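Long-range contacts in mRNA export factor (PDB 4YXP), which regulates viral gene expression, inhibits host splicing and mediates nuclear export of viral intronless mRNAs, acting as a homodimer: residues 156-160 with 238-242; 164-170 with 186-190; 146-150 with 196-200. All blocks are in the same frame, centred on the assembly; numbering follows the deposited sequence.

Contact 1: 156-160 with 238-242; sequences RLRPF and ILDTH. With ZN (zinc ion), chain D.
F160 and L239 form the tight centre of a helix-helix contact at the zinc site of the CHC2-type finger, where helix 146-167 meets the end of helix 230-241. The L239 methyl CD2 sits 3.5 Å from the centroid of the F160 ring, only 4° off the ring normal, a nearly centred CH-pi contact. With its CG anti to the backbone N (chi1 172°), F160 reaches across to the other helix. There its rim atom CZ lies 3.6 Å from I238 O, close to the ring plane, while F160 CE2 meets I238 CD1 at 4.0 Å. H242 packs by CD2, 3.7 Å from F160 CE1, the two ring planes being almost perpendicular. A255 of helix 249-259 also touches both F160 and L239.

The packing is looser toward L157, whose CD2 comes no nearer than 4.3 Å to L239 CD1. R108 and D104 of the second subunit pack on R158 and P159. D240, which points away from helix 146-167, forms a salt bridge with R34 of the second subunit. H242 illustrates how one residue can serve core and metal together: NE2 binds zinc alongside C163, C246 and C251, while ND1 hydrogen-bonds to E245 OE2.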
ATOM      1  N   ARG B 156      -1.486  -0.912   5.172  1.00 23.29           N
ATOM      2  CA  ARG B 156      -2.861  -0.807   5.648  1.00 24.60           C
ATOM      3  C   ARG B 156      -2.976  -0.965   7.167  1.00 23.10           C
ATOM      4  O   ARG B 156      -3.825  -0.328   7.791  1.00 24.29           O
ATOM      5  CB  ARG B 156      -3.731  -1.840   4.920  1.00 27.78           C
ATOM      6  CG  ARG B 156      -3.954  -1.473   3.450  1.00 30.85           C
ATOM      7  CD  ARG B 156      -4.459  -2.632   2.586  1.00 33.05           C
ATOM      8  NE  ARG B 156      -4.452  -2.249   1.171  1.00 34.70           N
ATOM      9  CZ  ARG B 156      -5.466  -1.662   0.534  1.00 35.82           C
ATOM     10  NH1 ARG B 156      -6.606  -1.403   1.168  1.00 36.31           N
ATOM     11  NH2 ARG B 156      -5.345  -1.344  -0.752  1.00 35.99           N
ATOM     12  N   LEU B 157      -2.108  -1.776   7.768  1.00 21.54           N
ATOM     13  CA  LEU B 157      -2.247  -2.113   9.188  1.00 23.39           C
ATOM     14  C   LEU B 157      -1.304  -1.364  10.137  1.00 25.61           C
ATOM     15  O   LEU B 157      -1.423  -1.503  11.352  1.00 26.93           O
ATOM     16  CB  LEU B 157      -2.035  -3.620   9.385  1.00 23.03           C
ATOM     17  CG  LEU B 157      -3.108  -4.555   8.822  1.00 23.16           C
ATOM     18  CD1 LEU B 157      -2.656  -6.001   8.942  1.00 23.04           C
ATOM     19  CD2 LEU B 157      -4.445  -4.359   9.521  1.00 24.75           C
ATOM     20  N   ARG B 158      -0.381  -0.567   9.603  1.00 25.82           N
ATOM     21  CA  ARG B 158       0.674   0.016  10.438  1.00 27.02           C
ATOM     22  C   ARG B 158       0.129   0.813  11.636  1.00 26.70           C
ATOM     23  O   ARG B 158       0.598   0.622  12.761  1.00 26.19           O
ATOM     24  CB  ARG B 158       1.603   0.900   9.592  1.00 29.91           C
ATOM     25  CG  ARG B 158       2.777   1.489  10.371  1.00 35.30           C
ATOM     26  CD  ARG B 158       3.712   2.286   9.471  1.00 39.18           C
ATOM     27  NE  ARG B 158       4.226   1.493   8.358  1.00 41.79           N
ATOM     28  CZ  ARG B 158       5.318   0.735   8.407  1.00 42.99           C
ATOM     29  NH1 ARG B 158       6.034   0.654   9.522  1.00 44.27           N
ATOM     30  NH2 ARG B 158       5.698   0.054   7.333  1.00 41.59           N
ATOM     31  N   PRO B 159      -0.856   1.705  11.415  1.00 28.28           N
ATOM     32  CA  PRO B 159      -1.356   2.469  12.571  1.00 28.30           C
ATOM     33  C   PRO B 159      -2.064   1.608  13.616  1.00 27.51           C
ATOM     34  O   PRO B 159      -1.947   1.875  14.812  1.00 27.19           O
ATOM     35  CB  PRO B 159      -2.338   3.463  11.937  1.00 29.63           C
ATOM     36  CG  PRO B 159      -1.912   3.557  10.513  1.00 30.01           C
ATOM     37  CD  PRO B 159      -1.469   2.172  10.161  1.00 28.57           C
ATOM     38  N   PHE B 160      -2.798   0.594  13.170  1.00 26.11           N
ATOM     39  CA  PHE B 160      -3.448  -0.337  14.086  1.00 26.74           C
ATOM     40  C   PHE B 160      -2.419  -1.104  14.906  1.00 25.32           C
ATOM     41  O   PHE B 160      -2.557  -1.250  16.124  1.00 25.44           O
ATOM     42  CB  PHE B 160      -4.333  -1.321  13.315  1.00 27.19           C
ATOM     43  CG  PHE B 160      -4.880  -2.434  14.163  1.00 28.33           C
ATOM     44  CD1 PHE B 160      -5.861  -2.185  15.109  1.00 29.88           C
ATOM     45  CD2 PHE B 160      -4.416  -3.732  14.013  1.00 28.42           C
ATOM     46  CE1 PHE B 160      -6.368  -3.208  15.891  1.00 31.53           C
ATOM     47  CE2 PHE B 160      -4.919  -4.760  14.791  1.00 30.09           C
ATOM     48  CZ  PHE B 160      -5.894  -4.498  15.731  1.00 31.38           C
ATOM     49  N   ILE B 238      -8.379 -10.113  15.333  1.00 28.86           N
ATOM     50  CA  ILE B 238      -7.730  -9.194  16.264  1.00 29.62           C
ATOM     51  C   ILE B 238      -8.204  -7.765  16.006  1.00 28.40           C
ATOM     52  O   ILE B 238      -8.228  -6.946  16.922  1.00 26.98           O
ATOM     53  CB  ILE B 238      -6.189  -9.298  16.200  1.00 30.65           C
ATOM     54  CG1 ILE B 238      -5.645  -8.875  14.833  1.00 29.68           C
ATOM     55  CG2 ILE B 238      -5.746 -10.712  16.541  1.00 32.29           C
ATOM     56  CD1 ILE B 238      -4.132  -8.730  14.807  1.00 29.77           C
ATOM     57  N   LEU B 239      -8.589  -7.469  14.767  1.00 28.53           N
ATOM     58  CA  LEU B 239      -9.178  -6.171  14.454  1.00 29.01           C
ATOM     59  C   LEU B 239     -10.500  -6.013  15.202  1.00 31.17           C
ATOM     60  O   LEU B 239     -10.918  -4.898  15.524  1.00 31.55           O
ATOM     61  CB  LEU B 239      -9.383  -6.017  12.943  1.00 27.94           C
ATOM     62  CG  LEU B 239      -8.124  -5.668  12.139  1.00 27.20           C
ATOM     63  CD1 LEU B 239      -8.325  -5.893  10.647  1.00 25.61           C
ATOM     64  CD2 LEU B 239      -7.714  -4.222  12.396  1.00 28.76           C
ATOM     65  N   ASP B 240     -11.147  -7.137  15.499  1.00 31.80           N
ATOM     66  CA  ASP B 240     -12.400  -7.124  16.247  1.00 34.41           C
ATOM     67  C   ASP B 240     -12.176  -7.046  17.757  1.00 34.10           C
ATOM     68  O   ASP B 240     -12.817  -6.246  18.445  1.00 34.55           O
ATOM     69  CB  ASP B 240     -13.226  -8.373  15.920  1.00 37.50           C
ATOM     70  CG  ASP B 240     -14.576  -8.384  16.626  1.00 41.40           C
ATOM     71  OD1 ASP B 240     -15.268  -7.344  16.606  1.00 42.16           O
ATOM     72  OD2 ASP B 240     -14.941  -9.431  17.203  1.00 42.77           O
ATOM     73  N   THR B 241     -11.260  -7.867  18.265  1.00 33.75           N
ATOM     74  CA  THR B 241     -11.147  -8.103  19.706  1.00 35.77           C
ATOM     75  C   THR B 241     -10.229  -7.136  20.462  1.00 37.04           C
ATOM     76  O   THR B 241     -10.334  -7.009  21.683  1.00 38.74           O
ATOM     77  CB  THR B 241     -10.634  -9.527  19.984  1.00 34.11           C
ATOM     78  OG1 THR B 241      -9.328  -9.681  19.418  1.00 31.10           O
ATOM     79  CG2 THR B 241     -11.577 -10.565  19.385  1.00 34.56           C
ATOM     80  N   HIS B 242      -9.324  -6.470  19.751  1.00 34.99           N
ATOM     81  CA  HIS B 242      -8.356  -5.584  20.396  1.00 35.59           C
ATOM     82  C   HIS B 242      -9.054  -4.462  21.171  1.00 37.00           C
ATOM     83  O   HIS B 242      -8.577  -4.036  22.226  1.00 38.26           O
ATOM     84  CB  HIS B 242      -7.398  -4.996  19.356  1.00 34.36           C
ATOM     85  CG  HIS B 242      -6.552  -3.873  19.875  1.00 34.30           C
ATOM     86  ND1 HIS B 242      -5.607  -4.047  20.867  1.00 34.41           N
ATOM     87  CD2 HIS B 242      -6.502  -2.563  19.538  1.00 33.82           C
ATOM     88  CE1 HIS B 242      -5.021  -2.892  21.120  1.00 34.78           C
ATOM     89  NE2 HIS B 242      -5.546  -1.973  20.328  1.00 33.79           N
TER
HETATM   90 ZN    ZN D 601      -5.503   0.070  20.545  0.84 27.17          ZN

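Contact 2: 164-170 with 186-190; sequences YLKARGL and KDIAS
L165 faces A189 with 8.2 Å between their CA atoms, and L170 faces K186 at 7.8 Å, as the end of helix 146-167 draws up to the beginning of helix 188-204; the first helix closes in a Schellman motif, with G169 at positive phi. Beyond that turn L170 points back at the other segment. Its CD2 rests 3.7 Å from K186 CB, and its CD1 reaches D187 OD1 and, farther off, the S190 hydroxyl. A189 CB meets the Y164 ring obliquely, 3.9 Å from Y164 CE2, with L165 CD2 more loosely beside it.

The polar link is Y164 OH to D187 OD2, a hydrogen bond of 2.8 Å received on the anti side of the carboxylate, 30° out of its plane. D187 has its CG between the backbone N and carbonyl carbon (chi1 84°), which turns the carboxylate over the new helix. OD1 thus takes S190 N at 2.9 Å, from above the carboxylate plane, as well as S190 OG, on the anti side; OD2 adds a weak bond from A189 N. S190 OG in turn accepts from K186 N at 3.0 Å, while K186 NZ makes a salt bridge to D9 of the second subunit. One buried acid therefore serves two elements at once: the arrangement is an aspartate N-cap, tied by a tyrosine to helix 146-167, within the zinc-finger region.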
ATOM      1  N   TYR B 164      -1.624  -2.193  18.866  1.00 29.67           N
ATOM      2  CA  TYR B 164      -1.874  -3.603  19.173  1.00 31.27           C
ATOM      3  C   TYR B 164      -0.617  -4.337  19.647  1.00 30.60           C
ATOM      4  O   TYR B 164      -0.654  -5.069  20.637  1.00 32.68           O
ATOM      5  CB  TYR B 164      -2.452  -4.316  17.947  1.00 30.36           C
ATOM      6  CG  TYR B 164      -2.542  -5.824  18.091  1.00 29.47           C
ATOM      7  CD1 TYR B 164      -3.645  -6.423  18.686  1.00 29.35           C
ATOM      8  CD2 TYR B 164      -1.524  -6.644  17.625  1.00 28.87           C
ATOM      9  CE1 TYR B 164      -3.728  -7.804  18.815  1.00 29.55           C
ATOM     10  CE2 TYR B 164      -1.599  -8.020  17.748  1.00 29.83           C
ATOM     11  CZ  TYR B 164      -2.701  -8.593  18.340  1.00 30.36           C
ATOM     12  OH  TYR B 164      -2.773  -9.963  18.461  1.00 31.83           O
ATOM     13  N   LEU B 165       0.492  -4.158  18.935  1.00 27.43           N
ATOM     14  CA  LEU B 165       1.725  -4.855  19.283  1.00 27.73           C
ATOM     15  C   LEU B 165       2.244  -4.404  20.644  1.00 31.24           C
ATOM     16  O   LEU B 165       2.774  -5.205  21.414  1.00 32.26           O
ATOM     17  CB  LEU B 165       2.789  -4.634  18.205  1.00 25.83           C
ATOM     18  CG  LEU B 165       2.499  -5.313  16.860  1.00 24.19           C
ATOM     19  CD1 LEU B 165       3.500  -4.880  15.805  1.00 23.46           C
ATOM     20  CD2 LEU B 165       2.507  -6.834  17.004  1.00 25.24           C
ATOM     21  N   LYS B 166       2.077  -3.121  20.946  1.00 34.10           N
ATOM     22  CA  LYS B 166       2.492  -2.589  22.237  1.00 39.91           C
ATOM     23  C   LYS B 166       1.699  -3.219  23.383  1.00 41.48           C
ATOM     24  O   LYS B 166       2.242  -3.470  24.459  1.00 43.76           O
ATOM     25  CB  LYS B 166       2.331  -1.070  22.268  1.00 45.49           C
ATOM     26  CG  LYS B 166       3.637  -0.316  22.461  1.00 51.48           C
ATOM     27  CD  LYS B 166       3.407   1.145  22.828  1.00 56.68           C
ATOM     28  CE  LYS B 166       2.810   1.287  24.226  1.00 61.57           C
ATOM     29  NZ  LYS B 166       2.687   2.708  24.647  1.00 64.70           N
ATOM     30  N   ALA B 167       0.414  -3.469  23.151  1.00 41.07           N
ATOM     31  CA  ALA B 167      -0.446  -4.071  24.166  1.00 43.86           C
ATOM     32  C   ALA B 167      -0.046  -5.518  24.442  1.00 45.01           C
ATOM     33  O   ALA B 167      -0.203  -6.013  25.559  1.00 48.07           O
ATOM     34  CB  ALA B 167      -1.903  -4.004  23.735  1.00 43.14           C
ATOM     35  N   ARG B 168       0.469  -6.191  23.421  1.00 43.16           N
ATOM     36  CA  ARG B 168       0.858  -7.591  23.545  1.00 45.21           C
ATOM     37  C   ARG B 168       2.301  -7.740  24.021  1.00 41.26           C
ATOM     38  O   ARG B 168       2.791  -8.856  24.193  1.00 38.50           O
ATOM     39  CB  ARG B 168       0.671  -8.311  22.209  1.00 50.86           C
ATOM     40  CG  ARG B 168      -0.759  -8.287  21.685  1.00 58.70           C
ATOM     41  CD  ARG B 168      -1.742  -8.722  22.758  1.00 68.72           C
ATOM     42  NE  ARG B 168      -3.074  -8.988  22.228  1.00 76.20           N
ATOM     43  CZ  ARG B 168      -4.080  -9.472  22.949  1.00 84.15           C
ATOM     44  NH1 ARG B 168      -3.907  -9.745  24.238  1.00 88.13           N
ATOM     45  NH2 ARG B 168      -5.262  -9.687  22.384  1.00 86.15           N
ATOM     46  N   GLY B 169       2.976  -6.616  24.240  1.00 40.70           N
ATOM     47  CA  GLY B 169       4.349  -6.634  24.705  1.00 41.29           C
ATOM     48  C   GLY B 169       5.305  -7.177  23.664  1.00 40.80           C
ATOM     49  O   GLY B 169       6.313  -7.800  23.998  1.00 40.44           O
ATOM     50  N   LEU B 170       4.986  -6.939  22.395  1.00 41.59           N
ATOM     51  CA  LEU B 170       5.806  -7.430  21.295  1.00 42.71           C
ATOM     52  C   LEU B 170       6.606  -6.317  20.642  1.00 43.09           C
ATOM     53  O   LEU B 170       6.409  -5.135  20.927  1.00 41.67           O
ATOM     54  CB  LEU B 170       4.932  -8.114  20.244  1.00 42.36           C
ATOM     55  CG  LEU B 170       4.148  -9.334  20.729  1.00 44.67           C
ATOM     56  CD1 LEU B 170       3.367  -9.940  19.573  1.00 43.82           C
ATOM     57  CD2 LEU B 170       5.072 -10.370  21.360  1.00 46.42           C
ATOM     58  N   LYS B 186       4.779 -14.493  18.403  1.00 33.02           N
ATOM     59  CA  LYS B 186       4.004 -14.828  19.596  1.00 35.12           C
ATOM     60  C   LYS B 186       2.500 -14.699  19.361  1.00 34.65           C
ATOM     61  O   LYS B 186       1.703 -14.914  20.272  1.00 35.20           O
ATOM     62  CB  LYS B 186       4.419 -13.933  20.766  1.00 35.70           C
ATOM     63  CG  LYS B 186       5.880 -14.059  21.175  1.00 37.21           C
ATOM     64  CD  LYS B 186       6.221 -15.458  21.682  1.00 40.56           C
ATOM     65  CE  LYS B 186       7.695 -15.561  22.046  1.00 43.31           C
ATOM     66  NZ  LYS B 186       8.148 -16.969  22.226  1.00 45.25           N
ATOM     67  N   ASP B 187       2.114 -14.345  18.141  1.00 32.35           N
ATOM     68  CA  ASP B 187       0.704 -14.184  17.804  1.00 32.40           C
ATOM     69  C   ASP B 187       0.541 -14.175  16.290  1.00 30.79           C
ATOM     70  O   ASP B 187       1.519 -14.312  15.556  1.00 29.59           O
ATOM     71  CB  ASP B 187       0.143 -12.891  18.406  1.00 33.73           C
ATOM     72  CG  ASP B 187       0.416 -11.676  17.536  1.00 32.80           C
ATOM     73  OD1 ASP B 187       1.594 -11.428  17.200  1.00 31.58           O
ATOM     74  OD2 ASP B 187      -0.554 -10.977  17.177  1.00 33.18           O
ATOM     75  N   ILE B 188      -0.690 -14.004  15.819  1.00 30.98           N
ATOM     76  CA  ILE B 188      -0.961 -14.070  14.386  1.00 29.77           C
ATOM     77  C   ILE B 188      -0.326 -12.894  13.640  1.00 28.02           C
ATOM     78  O   ILE B 188       0.184 -13.060  12.529  1.00 26.72           O
ATOM     79  CB  ILE B 188      -2.483 -14.137  14.112  1.00 30.23           C
ATOM     80  CG1 ILE B 188      -2.756 -14.276  12.611  1.00 28.92           C
ATOM     81  CG2 ILE B 188      -3.198 -12.906  14.666  1.00 31.45           C
ATOM     82  CD1 ILE B 188      -2.214 -15.554  11.998  1.00 29.79           C
ATOM     83  N   ALA B 189      -0.355 -11.706  14.234  1.00 27.17           N
ATOM     84  CA  ALA B 189       0.197 -10.535  13.565  1.00 24.87           C
ATOM     85  C   ALA B 189       1.696 -10.698  13.355  1.00 23.42           C
ATOM     86  O   ALA B 189       2.197 -10.504  12.246  1.00 24.65           O
ATOM     87  CB  ALA B 189      -0.094  -9.271  14.357  1.00 26.44           C
ATOM     88  N   SER B 190       2.414 -11.057  14.414  1.00 23.35           N
ATOM     89  CA  SER B 190       3.857 -11.234  14.308  1.00 25.53           C
ATOM     90  C   SER B 190       4.188 -12.434  13.417  1.00 25.78           C
ATOM     91  O   SER B 190       5.199 -12.427  12.718  1.00 26.74           O
ATOM     92  CB  SER B 190       4.492 -11.398  15.695  1.00 27.77           C
ATOM     93  OG  SER B 190       3.870 -12.417  16.450  1.00 29.68           O
TER

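Contact 3: 146-150 with 196-200; sequences TAAVL and LARLA
With chi1 -64° T146 sets OG1 beside the backbone N and CG2 anti to it, and L150, one turn on, has its CG anti to the backbone N (chi1 175°), so both side chains extend toward L196-A200. The result is a close, nearly antiparallel helix pair: the axes of segments 146-150 and 196-200 approach to 8.9 Å, with 147° between their directions, in an all-helical part of the fold. Alanines permit the closest backbone approach. A147 and A200 bring their CA atoms within 5.1 Å, and their CB atoms meet at 4.0 Å.

Next to the alanine pair T146 CG2 presses on the opposing backbone, 3.3 Å from L196 O, and also touches side-chain atoms of L196, L199 and A200. One turn on, L150 spreads its two methyls: CD1 lies against L196 CB at 4.1 Å, and CD2 rests on A197 CA at 3.8 Å. L150 and L196 reach alongside each other from their own helices, while V149 adds a marginal touch to L196 CD1.

No hydrogen bond crosses this interface. Helix 112-132 packs on T146, V149, L196 and L199, enclosing the pair from a further direction. The polar end of T146 is satisfied nearby instead: OG1 hydrogen-bonds to I143 O of the short helix 141-144 even as it lies 3.3 Å from L199 CD2.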
ATOM      1  N   THR B 146       6.067 -12.256  -2.736  1.00 20.29           N
ATOM      2  CA  THR B 146       5.812 -12.180  -1.298  1.00 19.75           C
ATOM      3  C   THR B 146       5.940 -10.738  -0.788  1.00 18.18           C
ATOM      4  O   THR B 146       5.130 -10.283   0.020  1.00 17.26           O
ATOM      5  CB  THR B 146       6.775 -13.094  -0.509  1.00 21.94           C
ATOM      6  OG1 THR B 146       6.543 -14.462  -0.870  1.00 22.59           O
ATOM      7  CG2 THR B 146       6.574 -12.943   0.999  1.00 22.29           C
ATOM      8  N   ALA B 147       6.952 -10.025  -1.267  1.00 18.66           N
ATOM      9  CA  ALA B 147       7.204  -8.654  -0.817  1.00 21.66           C
ATOM     10  C   ALA B 147       6.024  -7.731  -1.106  1.00 22.12           C
ATOM     11  O   ALA B 147       5.818  -6.742  -0.401  1.00 23.77           O
ATOM     12  CB  ALA B 147       8.460  -8.108  -1.475  1.00 23.02           C
ATOM     13  N   ALA B 148       5.253  -8.049  -2.140  1.00 20.11           N
ATOM     14  CA  ALA B 148       4.137  -7.203  -2.550  1.00 20.60           C
ATOM     15  C   ALA B 148       2.981  -7.275  -1.553  1.00 20.73           C
ATOM     16  O   ALA B 148       2.410  -6.248  -1.178  1.00 20.48           O
ATOM     17  CB  ALA B 148       3.664  -7.594  -3.937  1.00 22.82           C
ATOM     18  N   VAL B 149       2.632  -8.484  -1.121  1.00 21.24           N
ATOM     19  CA  VAL B 149       1.547  -8.636  -0.155  1.00 21.85           C
ATOM     20  C   VAL B 149       2.034  -8.140   1.209  1.00 20.47           C
ATOM     21  O   VAL B 149       1.266  -7.541   1.966  1.00 20.26           O
ATOM     22  CB  VAL B 149       1.010 -10.102  -0.105  1.00 23.49           C
ATOM     23  CG1 VAL B 149       2.133 -11.119  -0.004  1.00 25.75           C
ATOM     24  CG2 VAL B 149       0.015 -10.276   1.043  1.00 23.44           C
ATOM     25  N   LEU B 150       3.314  -8.352   1.508  1.00 21.00           N
ATOM     26  CA  LEU B 150       3.913  -7.804   2.725  1.00 20.81           C
ATOM     27  C   LEU B 150       3.772  -6.282   2.787  1.00 20.40           C
ATOM     28  O   LEU B 150       3.280  -5.739   3.780  1.00 21.96           O
ATOM     29  CB  LEU B 150       5.391  -8.191   2.815  1.00 22.83           C
ATOM     30  CG  LEU B 150       6.191  -7.585   3.970  1.00 25.24           C
ATOM     31  CD1 LEU B 150       5.576  -7.955   5.315  1.00 24.50           C
ATOM     32  CD2 LEU B 150       7.642  -8.037   3.906  1.00 27.95           C
ATOM     33  N   LEU B 196       6.437 -13.580   6.282  1.00 23.80           N
ATOM     34  CA  LEU B 196       6.471 -12.933   4.975  1.00 24.91           C
ATOM     35  C   LEU B 196       7.776 -12.157   4.782  1.00 25.33           C
ATOM     36  O   LEU B 196       8.339 -12.150   3.689  1.00 25.72           O
ATOM     37  CB  LEU B 196       5.273 -11.997   4.794  1.00 25.64           C
ATOM     38  CG  LEU B 196       3.884 -12.632   4.680  1.00 25.40           C
ATOM     39  CD1 LEU B 196       2.852 -11.556   4.380  1.00 24.71           C
ATOM     40  CD2 LEU B 196       3.835 -13.724   3.618  1.00 25.24           C
ATOM     41  N   ALA B 197       8.257 -11.505   5.838  1.00 24.79           N
ATOM     42  CA  ALA B 197       9.499 -10.740   5.746  1.00 25.04           C
ATOM     43  C   ALA B 197      10.687 -11.666   5.499  1.00 25.35           C
ATOM     44  O   ALA B 197      11.577 -11.348   4.709  1.00 25.13           O
ATOM     45  CB  ALA B 197       9.722  -9.921   7.007  1.00 24.46           C
ATOM     46  N   ARG B 198      10.702 -12.805   6.184  1.00 25.94           N
ATOM     47  CA  ARG B 198      11.771 -13.780   6.009  1.00 26.20           C
ATOM     48  C   ARG B 198      11.758 -14.319   4.584  1.00 26.17           C
ATOM     49  O   ARG B 198      12.791 -14.370   3.926  1.00 26.30           O
ATOM     50  CB  ARG B 198      11.634 -14.929   7.012  1.00 26.34           C
ATOM     51  CG  ARG B 198      12.051 -14.564   8.427  1.00 26.19           C
ATOM     52  CD  ARG B 198      11.636 -15.627   9.439  1.00 26.18           C
ATOM     53  NE  ARG B 198      12.282 -16.921   9.221  1.00 26.98           N
ATOM     54  CZ  ARG B 198      13.448 -17.287   9.749  1.00 28.76           C
ATOM     55  NH1 ARG B 198      14.132 -16.455  10.523  1.00 29.57           N
ATOM     56  NH2 ARG B 198      13.940 -18.494   9.496  1.00 29.41           N
ATOM     57  N   LEU B 199      10.581 -14.710   4.110  1.00 25.18           N
ATOM     58  CA  LEU B 199      10.450 -15.258   2.767  1.00 25.36           C
ATOM     59  C   LEU B 199      10.841 -14.208   1.722  1.00 23.75           C
ATOM     60  O   LEU B 199      11.592 -14.499   0.797  1.00 22.39           O
ATOM     61  CB  LEU B 199       9.022 -15.755   2.530  1.00 25.33           C
ATOM     62  CG  LEU B 199       8.748 -16.502   1.223  1.00 26.73           C
ATOM     63  CD1 LEU B 199       9.657 -17.719   1.078  1.00 27.14           C
ATOM     64  CD2 LEU B 199       7.290 -16.927   1.154  1.00 27.91           C
ATOM     65  N   ALA B 200      10.343 -12.985   1.881  1.00 23.14           N
ATOM     66  CA  ALA B 200      10.669 -11.910   0.947  1.00 23.78           C
ATOM     67  C   ALA B 200      12.172 -11.646   0.917  1.00 26.66           C
ATOM     68  O   ALA B 200      12.743 -11.369  -0.141  1.00 29.67           O
ATOM     69  CB  ALA B 200       9.917 -10.637   1.311  1.00 23.10           C
TER

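How the contacts relate
All three contacts draw on helix 146-167, showing how one long helix can meet different partners along its length in this folded C-terminal domain. All are buried, the exposed part being the K186 edge of contact 2. Contact 3 lies nearest the centre of the chain, about 7 Å from it to the contact's centre, and is held by van der Waals packing, with no hydrogen bond across it. Contacts 1 and 2 sit farther out, at about 18 and 21 Å, where packing is joined by metal ligation and a capping network respectively; both touch the second subunit. Contacts 2 and 3 hold the same two helices. Contacts 1 and 2 merge directly: I238 CG2 lies 3.6 Å from Y164 OH. Contact 3 touches neither.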